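Local coordinates for protein fanconi-associated nuclease 1 homolog (Pseudomonas aeruginosa, PDB 5Y7Q) that is a bacterial homolog of Fanconi-associated nuclease 1, a multidomain, largely helical protein whose C-terminal part carries a VRR-NUC nuclease domain, at residues 508-513 with 563-568; 528-533 with 537-542; 416-421 with 468-473. One frame throughout, in Å; residues are numbered along the deposited sequence.

Interaction 1: residues 508-513 with 563-568; sequences LRAWFE and REREMP
Met567 reaches across to helix 505-517 and lays the end of its chain against Trp511 and Ala510. The sulfur comes nearest the indole: SD lies 3.3 Å from NE1 of Trp511 and 4.3 Å from the centroid of the five-membered ring. It arrives obliquely, 62° off the ring normal. CG of Met567 is anti to the carbonyl carbon (chi1 -83°), and a bend at chi2 then lets the thioether pass alongside the indole, head to tail with it. The methyl completes the grip: CE of Met567 is 3.6 Å from NE1 of Trp511 and 3.8 Å from CB of Ala510. That same Ala510 CB also meets Arg565, lying in the plane of its guanidinium group at the edge, 3.9 Å from NE, so Arg565 borders the apolar patch on its exposed side. Phe561 of helix 553-564 packs on both Ala510 and Trp511, extending the patch toward the helix that leads into Met567. This is a Met-aromatic contact, here joining a helix of the VRR-NUC domain to the turn between helix 553-564 and strand 569-577.

Interaction 2: residues 528-533 with 537-542; sequences DLIQFW and RRYRMV
Leu529 to Trp533 pair with Val542 to Arg538 as antiparallel strands, 160° between their directions, held by six backbone hydrogen bonds from the reciprocal Leu529-Val542 pair, through Gln531-Arg540, to Trp533-Arg538. At the turn end Arg537 and Arg538 both face Trp533, a G1 beta bulge. On the face bearing Trp533, the guanidinium of Arg538 lies flat on the indole, planes 19° apart, with CZ 4.0 Å from the centroid of the six-membered ring. A bend at chi3 (80°) folds the arginine over the ring, NH1 coming within 3.5 Å of Trp533 CE3, while NH2 is hydrogen-bonded to Gln536 in the turn. The indole's edge leans on the neighbouring residue, CZ3 of Trp533 lying 3.9 Å from CB of Arg540. The other face is mostly apolar: CD1 of Ile530 touches CE of Met541 at 3.8 Å and CD2 of Tyr539 at 4.0 Å, and CD1 of Phe532 meets CB of Tyr539 at 3.7 Å. The hairpin is thus two-sided: apolar contacts line the Ile530 and Tyr539 face, whereas on the Trp533 face the cation-pi contact, together with the bond to Gln536, probably steadies the guanidinium of Arg538 over the indole and favours its charge.

Interaction 3: residues 416-421 with 468-473; sequences GLLCWE and RDAIRC
Ile471 drives its longer branch into the backbone of helix 409-418 at the junction of Leu417 and Leu418, at the C-terminal end of that helix. The approach is to main chain as much as to side chain: CG1 of Ile471 stands 3.8 Å from the backbone N of Leu418 and 4.0 Å from CB of Leu417. With chi1 at -85°, CG1 is anti to the carbonyl carbon of its own residue, and an extended chi2 carries CD1 on to lie 4.0 Å from CB of Leu418. The leucines meet this branch at the roots of their side chains, where the two CB atoms diverge. From there Leu417 heads off toward Tyr475, whereas CG of Leu418 is anti to its backbone N (chi1 -175°) and the chain leads on toward Ala470. Its CD1 ends 4.5 Å from CB of Ala470, a loose touch compared with the isoleucine. Ile471 therefore supplies most of the contact and Ala470 adds a small methyl; the CA atoms of Leu418 and Ile471 lie 5.4 Å apart. All four residues are buried, and the side chains that meet are all apolar. The polar chemistry is on another side of helix 467-478, where NH1 of Arg472 forms a salt bridge of 2.6 Å with OD1 of Asp469, one turn earlier. The NE of the same arginine is bound by Glu497 of helix 493-502, the helix whose Leu496 and Leu500 pack on Ile471. Next along the chain from Leu418, Cys419 turns to Phe455 and Leu459 of helix 452-460. Ile471 thus sits between helices 409-418 and 493-502, and helix 467-478 joins the two, while helix 452-460 lies against the turn into helix 420-423.

Going from the N terminus, residues 416-421 come first and meet 468-473, so interaction 3 closes a loop of 46 residues that is partly helical. Only then does interaction 1 open, at helix 505-517; before 563-568 close it, the chain passes through the short hairpin of interaction 2, which lies wholly within that larger loop. The three are neighbours in space as well. Phe512 packs on Leu418, joining interactions 1 and 3 through helices 505-517 and 409-418. Pro568 O probably accepts a hydrogen bond from Met541 N, joining the turn of interaction 1 to the mixed sheet. Interactions 2 and 3 merely come near each other, where the like-charged Arg537 and Arg468 lie close.

Interaction 1: residues 508-513 with 563-568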
loop_
_atom_site.group_PDB
_atom_site.type_symbol
_atom_site.label_atom_id
_atom_site.label_comp_id
_atom_site.label_asym_id
_atom_site.label_seq_id
_atom_site.Cartn_x
_atom_site.Cartn_y
_atom_site.Cartn_z
ATOM N N LEU A 508 -1.538 27.621 -7.125
ATOM C CA LEU A 508 -1.344 26.738 -5.984
ATOM C C LEU A 508 -2.665 26.439 -5.310
ATOM O O LEU A 508 -2.976 25.281 -5.029
ATOM C CB LEU A 508 -0.384 27.354 -4.978
ATOM C CG LEU A 508 1.083 27.216 -5.342
ATOM C CD1 LEU A 508 1.887 27.433 -4.100
ATOM C CD2 LEU A 508 1.342 25.873 -5.926
ATOM N N ARG A 509 -3.462 27.468 -5.063
ATOM C CA ARG A 509 -4.772 27.235 -4.476
ATOM C C ARG A 509 -5.613 26.324 -5.360
ATOM O O ARG A 509 -6.240 25.385 -4.863
ATOM C CB ARG A 509 -5.488 28.563 -4.228
ATOM C CG ARG A 509 -6.939 28.408 -3.900
ATOM C CD ARG A 509 -7.346 29.461 -2.920
ATOM N NE ARG A 509 -7.149 29.017 -1.541
ATOM C CZ ARG A 509 -7.537 29.718 -0.480
ATOM N NH1 ARG A 509 -7.329 29.249 0.737
ATOM N NH2 ARG A 509 -8.137 30.895 -0.642
ATOM N N ALA A 510 -5.633 26.573 -6.671
ATOM C CA ALA A 510 -6.448 25.740 -7.553
ATOM C C ALA A 510 -6.053 24.265 -7.430
ATOM O O ALA A 510 -6.891 23.400 -7.132
ATOM C CB ALA A 510 -6.325 26.233 -8.994
ATOM N N TRP A 511 -4.767 23.968 -7.618
ATOM C CA TRP A 511 -4.298 22.594 -7.489
ATOM C C TRP A 511 -4.637 22.017 -6.122
ATOM O O TRP A 511 -5.161 20.905 -6.020
ATOM C CB TRP A 511 -2.791 22.526 -7.736
ATOM C CG TRP A 511 -2.418 22.949 -9.089
ATOM C CD1 TRP A 511 -3.162 22.808 -10.235
ATOM C CD2 TRP A 511 -1.232 23.635 -9.464
ATOM N NE1 TRP A 511 -2.493 23.359 -11.305
ATOM C CE2 TRP A 511 -1.306 23.876 -10.858
ATOM C CE3 TRP A 511 -0.115 24.079 -8.761
ATOM C CZ2 TRP A 511 -0.297 24.526 -11.554
ATOM C CZ3 TRP A 511 0.889 24.723 -9.458
ATOM C CH2 TRP A 511 0.792 24.943 -10.840
ATOM N N PHE A 512 -4.352 22.763 -5.055
ATOM C CA PHE A 512 -4.506 22.231 -3.700
ATOM C C PHE A 512 -5.959 21.874 -3.404
ATOM O O PHE A 512 -6.246 20.838 -2.782
ATOM C CB PHE A 512 -3.968 23.239 -2.682
ATOM C CG PHE A 512 -2.470 23.394 -2.727
ATOM C CD1 PHE A 512 -1.700 22.610 -3.590
ATOM C CD2 PHE A 512 -1.829 24.291 -1.899
ATOM C CE1 PHE A 512 -0.318 22.740 -3.647
ATOM C CE2 PHE A 512 -0.444 24.411 -1.939
ATOM C CZ PHE A 512 0.311 23.643 -2.814
ATOM N N GLU A 513 -6.896 22.701 -3.866
ATOM C CA GLU A 513 -8.300 22.374 -3.673
ATOM C C GLU A 513 -8.712 21.180 -4.524
ATOM O O GLU A 513 -9.557 20.381 -4.097
ATOM C CB GLU A 513 -9.173 23.590 -3.979
ATOM C CG GLU A 513 -10.363 23.751 -3.041
ATOM C CD GLU A 513 -10.092 24.725 -1.898
ATOM O OE1 GLU A 513 -9.823 25.920 -2.168
ATOM O OE2 GLU A 513 -10.144 24.286 -0.728
ATOM N N ARG A 563 -5.855 23.616 -18.539
ATOM C CA ARG A 563 -6.162 24.535 -19.624
ATOM C C ARG A 563 -7.554 25.132 -19.505
ATOM O O ARG A 563 -7.945 25.901 -20.382
ATOM C CB ARG A 563 -5.971 23.859 -20.996
ATOM C CG ARG A 563 -7.112 22.969 -21.511
ATOM C CD ARG A 563 -6.756 22.342 -22.882
ATOM N NE ARG A 563 -5.776 21.245 -22.799
ATOM C CZ ARG A 563 -4.459 21.357 -23.017
ATOM N NH1 ARG A 563 -3.916 22.528 -23.346
ATOM N NH2 ARG A 563 -3.676 20.286 -22.913
ATOM N N GLU A 564 -8.315 24.812 -18.457
ATOM C CA GLU A 564 -9.478 25.632 -18.123
ATOM C C GLU A 564 -9.143 26.789 -17.189
ATOM O O GLU A 564 -9.970 27.691 -17.013
ATOM C CB GLU A 564 -10.578 24.775 -17.493
ATOM C CG GLU A 564 -11.289 23.863 -18.480
ATOM C CD GLU A 564 -12.077 22.754 -17.800
ATOM O OE1 GLU A 564 -11.888 22.537 -16.577
ATOM O OE2 GLU A 564 -12.886 22.097 -18.494
ATOM N N ARG A 565 -7.961 26.767 -16.578
ATOM C CA ARG A 565 -7.427 27.867 -15.785
ATOM C C ARG A 565 -6.455 28.743 -16.558
ATOM O O ARG A 565 -5.855 29.648 -15.966
ATOM C CB ARG A 565 -6.704 27.329 -14.546
ATOM C CG ARG A 565 -7.541 27.316 -13.306
ATOM C CD ARG A 565 -8.221 26.006 -13.180
ATOM N NE ARG A 565 -8.871 25.917 -11.888
ATOM C CZ ARG A 565 -10.172 25.745 -11.723
ATOM N NH1 ARG A 565 -10.953 25.640 -12.794
ATOM N NH2 ARG A 565 -10.680 25.668 -10.491
ATOM N N GLU A 566 -6.255 28.478 -17.844
ATOM C CA GLU A 566 -5.137 29.056 -18.589
ATOM C C GLU A 566 -3.846 28.880 -17.785
ATOM O O GLU A 566 -3.109 29.826 -17.499
ATOM C CB GLU A 566 -5.392 30.528 -18.966
ATOM C CG GLU A 566 -6.550 30.768 -19.977
ATOM C CD GLU A 566 -6.149 31.616 -21.205
ATOM O OE1 GLU A 566 -4.961 32.000 -21.325
ATOM O OE2 GLU A 566 -7.025 31.897 -22.062
ATOM N N MET A 567 -3.619 27.665 -17.374
ATOM C CA MET A 567 -2.317 27.286 -16.867
ATOM C C MET A 567 -1.430 26.833 -18.014
ATOM O O MET A 567 -1.910 26.261 -19.000
ATOM C CB MET A 567 -2.437 26.158 -15.848
ATOM C CG MET A 567 -2.767 26.641 -14.457
ATOM S SD MET A 567 -3.744 25.457 -13.532
ATOM C CE MET A 567 -4.176 26.450 -12.103
ATOM N N PRO A 568 -0.165 27.103 -17.888
ATOM C CA PRO A 568 0.797 26.708 -18.921
ATOM C C PRO A 568 1.172 25.230 -18.895
ATOM O O PRO A 568 2.160 24.849 -18.270
ATOM C CB PRO A 568 2.003 27.598 -18.606
ATOM C CG PRO A 568 1.904 27.807 -17.141
ATOM C CD PRO A 568 0.441 27.962 -16.866
#

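Interaction 2: residues 528-533 with 537-542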
loop_
_atom_site.group_PDB
_atom_site.type_symbol
_atom_site.label_atom_id
_atom_site.label_comp_id
_atom_site.label_asym_id
_atom_site.label_seq_id
_atom_site.Cartn_x
_atom_site.Cartn_y
_atom_site.Cartn_z
ATOM N N ASP A 528 4.991 15.079 -16.460
ATOM C CA ASP A 528 6.317 14.576 -16.106
ATOM C C ASP A 528 7.224 15.701 -15.655
ATOM O O ASP A 528 7.867 15.610 -14.602
ATOM C CB ASP A 528 6.963 13.849 -17.292
ATOM C CG ASP A 528 6.182 12.619 -17.749
ATOM O OD1 ASP A 528 5.767 11.786 -16.899
ATOM O OD2 ASP A 528 6.006 12.471 -18.980
ATOM N N LEU A 529 7.282 16.777 -16.437
ATOM C CA LEU A 529 8.316 17.781 -16.275
ATOM C C LEU A 529 7.710 19.126 -15.919
ATOM O O LEU A 529 6.537 19.418 -16.183
ATOM C CB LEU A 529 9.157 17.952 -17.545
ATOM C CG LEU A 529 9.844 16.765 -18.196
ATOM C CD1 LEU A 529 10.613 17.273 -19.401
ATOM C CD2 LEU A 529 10.769 16.044 -17.257
ATOM N N ILE A 530 8.553 19.960 -15.347
ATOM C CA ILE A 530 8.215 21.350 -15.136
ATOM C C ILE A 530 9.463 22.192 -15.441
ATOM O O ILE A 530 10.577 21.858 -15.018
ATOM C CB ILE A 530 7.686 21.553 -13.701
ATOM C CG1 ILE A 530 7.152 22.994 -13.529
ATOM C CG2 ILE A 530 8.774 21.130 -12.657
ATOM C CD1 ILE A 530 6.231 23.230 -12.309
ATOM N N GLN A 531 9.303 23.253 -16.214
ATOM C CA GLN A 531 10.437 24.104 -16.516
ATOM C C GLN A 531 10.166 25.518 -16.021
ATOM O O GLN A 531 9.030 26.013 -16.075
ATOM C CB GLN A 531 10.807 24.100 -18.013
ATOM C CG GLN A 531 9.714 23.786 -19.000
ATOM C CD GLN A 531 10.103 24.221 -20.414
ATOM O OE1 GLN A 531 11.261 24.578 -20.666
ATOM N NE2 GLN A 531 9.140 24.212 -21.333
ATOM N N PHE A 532 11.224 26.137 -15.509
ATOM C CA PHE A 532 11.180 27.452 -14.912
ATOM C C PHE A 532 12.107 28.377 -15.678
ATOM O O PHE A 532 13.198 27.982 -16.118
ATOM C CB PHE A 532 11.594 27.414 -13.436
ATOM C CG PHE A 532 10.684 26.582 -12.567
ATOM C CD1 PHE A 532 9.382 26.988 -12.307
ATOM C CD2 PHE A 532 11.137 25.394 -11.998
ATOM C CE1 PHE A 532 8.551 26.220 -11.507
ATOM C CE2 PHE A 532 10.315 24.631 -11.203
ATOM C CZ PHE A 532 9.028 25.034 -10.954
ATOM N N TRP A 533 11.653 29.612 -15.827
ATOM C CA TRP A 533 12.471 30.713 -16.314
ATOM C C TRP A 533 12.483 31.695 -15.150
ATOM O O TRP A 533 11.551 32.511 -15.001
ATOM C CB TRP A 533 11.890 31.321 -17.586
ATOM C CG TRP A 533 11.835 30.416 -18.825
ATOM C CD1 TRP A 533 12.786 30.311 -19.810
ATOM C CD2 TRP A 533 10.751 29.554 -19.227
ATOM N NE1 TRP A 533 12.368 29.435 -20.787
ATOM C CE2 TRP A 533 11.122 28.962 -20.463
ATOM C CE3 TRP A 533 9.512 29.215 -18.662
ATOM C CZ2 TRP A 533 10.297 28.047 -21.138
ATOM C CZ3 TRP A 533 8.692 28.303 -19.340
ATOM C CH2 TRP A 533 9.091 27.733 -20.563
ATOM N N ARG A 537 10.094 34.764 -13.859
ATOM C CA ARG A 537 9.266 34.041 -12.873
ATOM C C ARG A 537 8.142 33.243 -13.538
ATOM O O ARG A 537 6.991 33.250 -13.082
ATOM C CB ARG A 537 8.699 34.985 -11.807
ATOM C CG ARG A 537 9.770 35.814 -11.097
ATOM C CD ARG A 537 9.183 36.767 -10.075
ATOM N NE ARG A 537 8.667 36.021 -8.949
ATOM C CZ ARG A 537 7.872 36.511 -8.004
ATOM N NH1 ARG A 537 7.479 37.782 -8.057
ATOM N NH2 ARG A 537 7.475 35.711 -7.001
ATOM N N ARG A 538 8.480 32.508 -14.598
ATOM C CA ARG A 538 7.454 31.811 -15.363
ATOM C C ARG A 538 7.696 30.306 -15.369
ATOM O O ARG A 538 8.814 29.822 -15.156
ATOM C CB ARG A 538 7.387 32.335 -16.808
ATOM C CG ARG A 538 6.034 32.107 -17.499
ATOM C CD ARG A 538 6.012 32.666 -18.924
ATOM N NE ARG A 538 6.662 31.791 -19.906
ATOM C CZ ARG A 538 7.864 32.013 -20.433
ATOM N NH1 ARG A 538 8.360 31.164 -21.329
ATOM N NH2 ARG A 538 8.561 33.089 -20.072
ATOM N N TYR A 539 6.628 29.560 -15.619
ATOM C CA TYR A 539 6.727 28.110 -15.604
ATOM C C TYR A 539 5.894 27.532 -16.731
ATOM O O TYR A 539 4.960 28.161 -17.231
ATOM C CB TYR A 539 6.276 27.508 -14.261
ATOM C CG TYR A 539 4.782 27.341 -14.117
ATOM C CD1 TYR A 539 3.961 28.431 -13.891
ATOM C CD2 TYR A 539 4.192 26.091 -14.191
ATOM C CE1 TYR A 539 2.601 28.290 -13.755
ATOM C CE2 TYR A 539 2.814 25.941 -14.050
ATOM C CZ TYR A 539 2.023 27.048 -13.837
ATOM O OH TYR A 539 0.655 26.919 -13.692
ATOM N N ARG A 540 6.266 26.321 -17.133
ATOM C CA ARG A 540 5.414 25.499 -17.977
ATOM C C ARG A 540 5.628 24.039 -17.596
ATOM O O ARG A 540 6.766 23.630 -17.380
ATOM C CB ARG A 540 5.727 25.711 -19.454
ATOM C CG ARG A 540 4.995 24.756 -20.331
ATOM C CD ARG A 540 5.187 25.005 -21.822
ATOM N NE ARG A 540 6.566 24.801 -22.248
ATOM C CZ ARG A 540 6.909 24.579 -23.506
ATOM N NH1 ARG A 540 5.963 24.522 -24.423
ATOM N NH2 ARG A 540 8.183 24.407 -23.842
ATOM N N MET A 541 4.544 23.267 -17.520
ATOM C CA MET A 541 4.592 21.826 -17.296
ATOM C C MET A 541 4.511 21.098 -18.620
ATOM O O MET A 541 3.756 21.499 -19.514
ATOM C CB MET A 541 3.436 21.350 -16.426
ATOM C CG MET A 541 3.526 21.822 -15.022
ATOM S SD MET A 541 1.970 21.646 -14.149
ATOM C CE MET A 541 2.532 22.385 -12.640
ATOM N N VAL A 542 5.256 20.006 -18.730
ATOM C CA VAL A 542 5.334 19.252 -19.974
ATOM C C VAL A 542 5.155 17.769 -19.674
ATOM O O VAL A 542 5.993 17.160 -18.998
ATOM C CB VAL A 542 6.669 19.499 -20.700
ATOM C CG1 VAL A 542 6.685 18.763 -22.030
ATOM C CG2 VAL A 542 6.937 21.041 -20.885
#

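Interaction 3: residues 416-421 with 468-473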
loop_
_atom_site.group_PDB
_atom_site.type_symbol
_atom_site.label_atom_id
_atom_site.label_comp_id
_atom_site.label_asym_id
_atom_site.label_seq_id
_atom_site.Cartn_x
_atom_site.Cartn_y
_atom_site.Cartn_z
ATOM N N GLY A 416 1.705 19.360 0.931
ATOM C CA GLY A 416 1.941 18.726 2.206
ATOM C C GLY A 416 2.753 19.592 3.136
ATOM O O GLY A 416 2.601 19.510 4.362
ATOM N N LEU A 417 3.619 20.435 2.573
ATOM C CA LEU A 417 4.367 21.374 3.391
ATOM C C LEU A 417 3.453 22.455 3.943
ATOM O O LEU A 417 3.474 22.744 5.149
ATOM C CB LEU A 417 5.507 21.977 2.579
ATOM C CG LEU A 417 6.622 20.931 2.500
ATOM C CD1 LEU A 417 7.645 21.337 1.441
ATOM C CD2 LEU A 417 7.284 20.699 3.898
ATOM N N LEU A 418 2.644 23.076 3.084
ATOM C CA LEU A 418 1.802 24.153 3.596
ATOM C C LEU A 418 0.832 23.609 4.631
ATOM O O LEU A 418 0.706 24.155 5.739
ATOM C CB LEU A 418 1.053 24.844 2.454
ATOM C CG LEU A 418 0.219 26.067 2.792
ATOM C CD1 LEU A 418 1.018 27.112 3.601
ATOM C CD2 LEU A 418 -0.312 26.661 1.489
ATOM N N CYS A 419 0.202 22.484 4.310
ATOM C CA CYS A 419 -0.913 21.960 5.075
ATOM C C CYS A 419 -0.492 20.949 6.121
ATOM O O CYS A 419 -1.355 20.286 6.701
ATOM C CB CYS A 419 -1.945 21.378 4.125
ATOM S SG CYS A 419 -2.798 22.703 3.289
ATOM N N TRP A 420 0.814 20.803 6.339
ATOM C CA TRP A 420 1.356 19.861 7.315
ATOM C C TRP A 420 0.631 19.899 8.660
ATOM O O TRP A 420 0.293 18.854 9.225
ATOM C CB TRP A 420 2.828 20.176 7.520
ATOM C CG TRP A 420 3.524 19.189 8.312
ATOM C CD1 TRP A 420 3.590 19.126 9.670
ATOM C CD2 TRP A 420 4.310 18.107 7.813
ATOM N NE1 TRP A 420 4.365 18.053 10.053
ATOM C CE2 TRP A 420 4.820 17.413 8.929
ATOM C CE3 TRP A 420 4.625 17.653 6.534
ATOM C CZ2 TRP A 420 5.631 16.283 8.800
ATOM C CZ3 TRP A 420 5.435 16.517 6.406
ATOM C CH2 TRP A 420 5.927 15.854 7.528
ATOM N N GLU A 421 0.407 21.100 9.200
ATOM C CA GLU A 421 -0.147 21.208 10.541
ATOM C C GLU A 421 -1.594 20.755 10.599
ATOM O O GLU A 421 -2.062 20.359 11.672
ATOM C CB GLU A 421 -0.004 22.638 11.065
ATOM C CG GLU A 421 1.111 22.793 12.096
ATOM C CD GLU A 421 2.347 23.501 11.554
ATOM O OE1 GLU A 421 2.194 24.571 10.919
ATOM O OE2 GLU A 421 3.471 22.988 11.777
ATOM N N ARG A 468 5.180 31.419 1.410
ATOM C CA ARG A 468 6.570 31.081 1.109
ATOM C C ARG A 468 7.355 30.789 2.384
ATOM O O ARG A 468 7.913 29.695 2.550
ATOM C CB ARG A 468 7.236 32.218 0.338
ATOM C CG ARG A 468 6.611 32.487 -0.992
ATOM C CD ARG A 468 7.458 33.397 -1.850
ATOM N NE ARG A 468 6.842 33.472 -3.161
ATOM C CZ ARG A 468 5.804 34.253 -3.441
ATOM N NH1 ARG A 468 5.294 35.048 -2.500
ATOM N NH2 ARG A 468 5.285 34.247 -4.666
ATOM N N ASP A 469 7.416 31.766 3.297
ATOM C CA ASP A 469 8.162 31.560 4.537
ATOM C C ASP A 469 7.658 30.330 5.278
ATOM O O ASP A 469 8.452 29.550 5.812
ATOM C CB ASP A 469 8.075 32.802 5.430
ATOM C CG ASP A 469 8.851 33.976 4.864
ATOM O OD1 ASP A 469 9.748 33.718 4.026
ATOM O OD2 ASP A 469 8.568 35.143 5.251
ATOM N N ALA A 470 6.339 30.138 5.298
ATOM C CA ALA A 470 5.746 29.030 6.027
ATOM C C ALA A 470 6.227 27.697 5.467
ATOM O O ALA A 470 6.557 26.771 6.217
ATOM C CB ALA A 470 4.226 29.142 5.953
ATOM N N ILE A 471 6.307 27.602 4.146
ATOM C CA ILE A 471 6.759 26.375 3.517
ATOM C C ILE A 471 8.254 26.163 3.731
ATOM O O ILE A 471 8.691 25.037 3.961
ATOM C CB ILE A 471 6.366 26.397 2.030
ATOM C CG1 ILE A 471 4.927 25.888 1.888
ATOM C CG2 ILE A 471 7.345 25.628 1.174
ATOM C CD1 ILE A 471 4.258 26.314 0.603
ATOM N N ARG A 472 9.066 27.217 3.663
ATOM C CA ARG A 472 10.498 27.032 3.916
ATOM C C ARG A 472 10.750 26.569 5.348
ATOM O O ARG A 472 11.616 25.717 5.592
ATOM C CB ARG A 472 11.287 28.319 3.644
ATOM C CG ARG A 472 11.528 28.661 2.184
ATOM C CD ARG A 472 12.260 29.992 2.037
ATOM N NE ARG A 472 11.796 30.735 0.867
ATOM C CZ ARG A 472 11.110 31.874 0.926
ATOM N NH1 ARG A 472 10.815 32.420 2.104
ATOM N NH2 ARG A 472 10.724 32.480 -0.192
ATOM N N CYS A 473 9.999 27.111 6.312
ATOM C CA CYS A 473 10.205 26.691 7.691
ATOM C C CYS A 473 9.687 25.279 7.920
ATOM O O CYS A 473 10.355 24.475 8.576
ATOM C CB CYS A 473 9.571 27.680 8.656
ATOM S SG CYS A 473 10.726 29.025 8.976
#